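Protein Rv1364c/MT1410 (Mycobacterium tuberculosis, PDB 3KE6) probably regulates a sigma factor, combining a manganese-binding PP2C-type phosphatase domain like RsbU with an anti-sigma serine-kinase domain like RsbW. Local coordinates at residues P261-A269 / V318-A327. Numbering follows the deposited sequence. Where two conformers were deposited one is given.
Sequences PPLHITLDA and VSKGIVVAAA
Asp268 and Lys320 meet where the paired strands run out into a turn: Lys320 N donates to Asp268 OD1 at 2.9 Å, nearly straight at 168° but reaching the oxygen from the anti side and 29° out of the carboxylate plane. With CG beside its own backbone N (chi1 -59°), Asp268 brings that oxygen to the backbone N of Lys320, within the type II turn Val318-Gly321. The opposite charges are not in contact, Lys320 NZ lying 5.7 Å from Asp268 OD1; the aliphatic part of the lysine instead crosses Thr266 roughly perpendicularly, Thr266 CG2 resting 3.7 Å from Lys320 CB. Next door, Ala269 N reaches a lone pair of Val318 O in the carbonyl plane, at 2.7 Å, and Ala269 CB is flanked by Val318 CB and, 4.0 Å away, Ile322 CD1. A classic beta bulge, with Gly321 and Ile322 set opposite the single residue Leu267, joins the turn to the regular pairing. Beyond it, 263-267 and 322-327 run almost exactly antiparallel, with two backbone bonds at each of the pairs Leu263-Ala326, Ile265-Val324 and Leu267-Ile322. Strand 322-328 pairs antiparallel in turn with 333-340, consistent with the sheet of a histidine-kinase-like (GHKL) ATPase fold, helices on one face. Leu263, Ile265 and Leu267 pack against helix 273-288, and Ile322 on the same face against helix 292-312; His264, Thr266, Val323 and Ala325 occupy the other face. Farther out, Arg341 NH2 hydrogen-bonds to Ser319 O, in the turn.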
ATOM      1  N   PRO A 261      -3.041  17.407  -5.117  1.00 53.21           N
ATOM      2  CA  PRO A 261      -4.211  17.738  -5.917  1.00 52.92           C
ATOM      3  C   PRO A 261      -4.219  17.019  -7.281  1.00 52.57           C
ATOM      4  O   PRO A 261      -3.174  16.558  -7.743  1.00 52.54           O
ATOM      5  CB  PRO A 261      -4.070  19.249  -6.106  1.00 52.50           C
ATOM      6  CG  PRO A 261      -2.663  19.516  -5.896  1.00 52.79           C
ATOM      7  CD  PRO A 261      -2.224  18.596  -4.846  1.00 52.92           C
ATOM      8  N   PRO A 262      -5.391  16.909  -7.914  1.00 51.69           N
ATOM      9  CA  PRO A 262      -5.465  16.307  -9.266  1.00 51.44           C
ATOM     10  C   PRO A 262      -4.736  17.113 -10.354  1.00 50.57           C
ATOM     11  O   PRO A 262      -4.508  18.269 -10.197  1.00 51.01           O
ATOM     12  CB  PRO A 262      -6.961  16.265  -9.565  1.00 50.46           C
ATOM     13  CG  PRO A 262      -7.636  16.494  -8.282  1.00 52.24           C
ATOM     14  CD  PRO A 262      -6.707  17.282  -7.397  1.00 51.10           C
ATOM     15  N   LEU A 263      -4.391  16.475 -11.447  1.00 50.74           N
ATOM     16  CA  LEU A 263      -3.749  17.123 -12.545  1.00 51.49           C
ATOM     17  C   LEU A 263      -4.781  17.516 -13.610  1.00 51.67           C
ATOM     18  O   LEU A 263      -5.672  16.703 -13.983  1.00 50.12           O
ATOM     19  CB  LEU A 263      -2.717  16.185 -13.166  1.00 51.34           C
ATOM     20  CG  LEU A 263      -1.942  16.757 -14.354  1.00 51.24           C
ATOM     21  CD1 LEU A 263      -1.092  17.963 -13.900  1.00 57.91           C
ATOM     22  CD2 LEU A 263      -1.075  15.721 -14.950  1.00 51.16           C
ATOM     23  N   HIS A 264      -4.643  18.755 -14.084  1.00 51.88           N
ATOM     24  CA  HIS A 264      -5.456  19.262 -15.185  0.50 52.93           C
ATOM     25  C   HIS A 264      -4.668  20.209 -16.049  1.00 53.87           C
ATOM     26  O   HIS A 264      -4.116  21.173 -15.546  1.00 56.30           O
ATOM     27  CB  HIS A 264      -6.654  20.059 -14.716  0.50 52.85           C
ATOM     28  CG  HIS A 264      -7.108  21.063 -15.735  0.50 53.33           C
ATOM     29  ND1 HIS A 264      -8.085  20.788 -16.669  0.50 53.38           N
ATOM     30  CD2 HIS A 264      -6.681  22.323 -15.997  0.50 49.56           C
ATOM     31  CE1 HIS A 264      -8.257  21.840 -17.446  0.50 51.02           C
ATOM     32  NE2 HIS A 264      -7.420  22.787 -17.057  0.50 49.72           N
ATOM     33  N   ILE A 265      -4.633  19.962 -17.352  1.00 54.05           N
ATOM     34  CA  ILE A 265      -3.896  20.814 -18.280  1.00 53.60           C
ATOM     35  C   ILE A 265      -4.768  21.025 -19.481  1.00 53.12           C
ATOM     36  O   ILE A 265      -5.393  20.070 -19.950  1.00 53.68           O
ATOM     37  CB  ILE A 265      -2.629  20.128 -18.827  1.00 54.22           C
ATOM     38  CG1 ILE A 265      -1.839  19.428 -17.736  1.00 56.00           C
ATOM     39  CG2 ILE A 265      -1.750  21.130 -19.546  1.00 54.37           C
ATOM     40  CD1 ILE A 265      -0.773  18.486 -18.300  1.00 54.11           C
ATOM     41  N   THR A 266      -4.761  22.241 -20.006  1.00 52.61           N
ATOM     42  CA  THR A 266      -5.490  22.593 -21.217  1.00 53.13           C
ATOM     43  C   THR A 266      -4.461  23.188 -22.179  1.00 53.09           C
ATOM     44  O   THR A 266      -3.919  24.255 -21.904  1.00 53.93           O
ATOM     45  CB  THR A 266      -6.641  23.602 -20.883  1.00 53.32           C
ATOM     46  OG1 THR A 266      -7.563  22.966 -20.008  1.00 55.55           O
ATOM     47  CG2 THR A 266      -7.422  24.042 -22.099  1.00 52.28           C
ATOM     48  N   LEU A 267      -4.193  22.503 -23.289  1.00 52.77           N
ATOM     49  CA  LEU A 267      -3.110  22.860 -24.215  1.00 52.85           C
ATOM     50  C   LEU A 267      -3.562  23.071 -25.639  1.00 51.99           C
ATOM     51  O   LEU A 267      -4.592  22.578 -26.055  1.00 51.76           O
ATOM     52  CB  LEU A 267      -2.062  21.731 -24.277  1.00 53.61           C
ATOM     53  CG  LEU A 267      -1.212  21.506 -23.035  1.00 58.10           C
ATOM     54  CD1 LEU A 267       0.091  20.861 -23.408  1.00 54.74           C
ATOM     55  CD2 LEU A 267      -0.979  22.886 -22.309  1.00 63.60           C
ATOM     56  N   ASP A 268      -2.733  23.762 -26.405  1.00 51.65           N
ATOM     57  CA  ASP A 268      -2.983  23.906 -27.813  1.00 52.06           C
ATOM     58  C   ASP A 268      -2.615  22.595 -28.479  1.00 52.13           C
ATOM     59  O   ASP A 268      -1.713  21.911 -28.018  1.00 51.51           O
ATOM     60  CB  ASP A 268      -2.169  25.066 -28.369  1.00 52.26           C
ATOM     61  CG  ASP A 268      -2.496  26.385 -27.688  1.00 54.01           C
ATOM     62  OD1 ASP A 268      -3.523  26.472 -26.989  1.00 55.31           O
ATOM     63  OD2 ASP A 268      -1.728  27.347 -27.855  1.00 61.02           O
ATOM     64  N   ALA A 269      -3.332  22.222 -29.542  1.00 52.81           N
ATOM     65  CA  ALA A 269      -3.009  20.995 -30.272  1.00 52.87           C
ATOM     66  C   ALA A 269      -1.837  21.311 -31.199  1.00 53.39           C
ATOM     67  O   ALA A 269      -1.996  21.535 -32.388  1.00 54.43           O
ATOM     68  CB  ALA A 269      -4.202  20.458 -31.026  1.00 52.25           C
ATOM     69  N   VAL A 318      -6.652  24.992 -33.127  1.00 61.23           N
ATOM     70  CA  VAL A 318      -5.822  24.184 -32.235  1.00 59.68           C
ATOM     71  C   VAL A 318      -5.746  24.790 -30.836  1.00 58.26           C
ATOM     72  O   VAL A 318      -5.201  24.183 -29.927  1.00 57.94           O
ATOM     73  CB  VAL A 318      -4.391  23.973 -32.813  1.00 59.74           C
ATOM     74  CG1 VAL A 318      -4.457  23.157 -34.089  1.00 59.19           C
ATOM     75  CG2 VAL A 318      -3.686  25.297 -33.056  1.00 57.58           C
ATOM     76  N   SER A 319      -6.312  25.975 -30.667  1.00 57.12           N
ATOM     77  CA  SER A 319      -6.224  26.705 -29.411  1.00 56.39           C
ATOM     78  C   SER A 319      -7.015  26.027 -28.303  1.00 55.05           C
ATOM     79  O   SER A 319      -8.217  25.890 -28.406  1.00 54.39           O
ATOM     80  CB  SER A 319      -6.743  28.122 -29.602  1.00 56.03           C
ATOM     81  OG  SER A 319      -6.627  28.836 -28.399  1.00 56.80           O
ATOM     82  N   LYS A 320      -6.327  25.613 -27.245  1.00 54.31           N
ATOM     83  CA  LYS A 320      -6.952  24.901 -26.107  1.00 54.14           C
ATOM     84  C   LYS A 320      -7.737  23.656 -26.529  1.00 53.22           C
ATOM     85  O   LYS A 320      -8.761  23.316 -25.934  1.00 53.38           O
ATOM     86  CB  LYS A 320      -7.877  25.842 -25.314  1.00 54.09           C
ATOM     87  CG  LYS A 320      -7.242  27.153 -24.904  1.00 54.64           C
ATOM     88  CD  LYS A 320      -6.056  26.960 -23.967  1.00 57.25           C
ATOM     89  CE  LYS A 320      -5.358  28.296 -23.682  1.00 58.42           C
ATOM     90  NZ  LYS A 320      -6.049  29.064 -22.589  1.00 59.83           N
ATOM     91  N   GLY A 321      -7.250  22.982 -27.559  1.00 52.19           N
ATOM     92  CA  GLY A 321      -7.975  21.889 -28.154  1.00 51.65           C
ATOM     93  C   GLY A 321      -7.780  20.580 -27.430  1.00 50.69           C
ATOM     94  O   GLY A 321      -8.409  19.607 -27.782  1.00 50.45           O
ATOM     95  N   ILE A 322      -6.909  20.553 -26.424  1.00 50.16           N
ATOM     96  CA  ILE A 322      -6.617  19.335 -25.700  1.00 50.43           C
ATOM     97  C   ILE A 322      -6.782  19.490 -24.187  1.00 51.34           C
ATOM     98  O   ILE A 322      -6.205  20.409 -23.577  1.00 52.37           O
ATOM     99  CB  ILE A 322      -5.214  18.844 -26.020  1.00 50.54           C
ATOM    100  CG1 ILE A 322      -5.070  18.703 -27.554  1.00 51.01           C
ATOM    101  CG2 ILE A 322      -4.956  17.499 -25.310  1.00 48.98           C
ATOM    102  CD1 ILE A 322      -3.895  17.887 -28.010  1.00 49.49           C
ATOM    103  N   VAL A 323      -7.567  18.594 -23.583  1.00 50.48           N
ATOM    104  CA  VAL A 323      -7.795  18.645 -22.154  1.00 49.72           C
ATOM    105  C   VAL A 323      -7.315  17.358 -21.537  1.00 49.92           C
ATOM    106  O   VAL A 323      -7.684  16.273 -21.983  1.00 50.10           O
ATOM    107  CB  VAL A 323      -9.279  18.871 -21.825  1.00 49.82           C
ATOM    108  CG1 VAL A 323      -9.454  19.158 -20.344  1.00 46.60           C
ATOM    109  CG2 VAL A 323      -9.847  20.021 -22.677  1.00 47.39           C
ATOM    110  N   VAL A 324      -6.461  17.471 -20.529  1.00 49.91           N
ATOM    111  CA  VAL A 324      -5.928  16.289 -19.863  1.00 49.40           C
ATOM    112  C   VAL A 324      -6.238  16.405 -18.401  1.00 49.33           C
ATOM    113  O   VAL A 324      -6.111  17.466 -17.810  1.00 49.31           O
ATOM    114  CB  VAL A 324      -4.392  16.160 -20.009  1.00 50.08           C
ATOM    115  CG1 VAL A 324      -3.926  14.879 -19.350  1.00 46.87           C
ATOM    116  CG2 VAL A 324      -3.930  16.236 -21.480  1.00 45.06           C
ATOM    117  N   ALA A 325      -6.658  15.301 -17.824  1.00 49.95           N
ATOM    118  CA  ALA A 325      -7.062  15.250 -16.430  1.00 50.20           C
ATOM    119  C   ALA A 325      -6.556  13.934 -15.902  1.00 50.98           C
ATOM    120  O   ALA A 325      -6.569  12.932 -16.618  1.00 52.84           O
ATOM    121  CB  ALA A 325      -8.570  15.328 -16.319  1.00 49.48           C
ATOM    122  N   ALA A 326      -6.059  13.933 -14.678  1.00 51.25           N
ATOM    123  CA  ALA A 326      -5.608  12.696 -14.039  1.00 51.07           C
ATOM    124  C   ALA A 326      -5.726  12.882 -12.534  1.00 51.76           C
ATOM    125  O   ALA A 326      -5.404  13.972 -12.010  1.00 51.76           O
ATOM    126  CB  ALA A 326      -4.172  12.373 -14.427  1.00 51.03           C
ATOM    127  N   ALA A 327      -6.216  11.844 -11.852  1.00 51.21           N
ATOM    128  CA  ALA A 327      -6.410  11.881 -10.416  1.00 50.49           C
ATOM    129  C   ALA A 327      -6.225  10.478  -9.831  1.00 50.97           C
ATOM    130  O   ALA A 327      -6.552   9.462 -10.505  1.00 51.07           O
ATOM    131  CB  ALA A 327      -7.783  12.399 -10.108  1.00 49.34           C
TER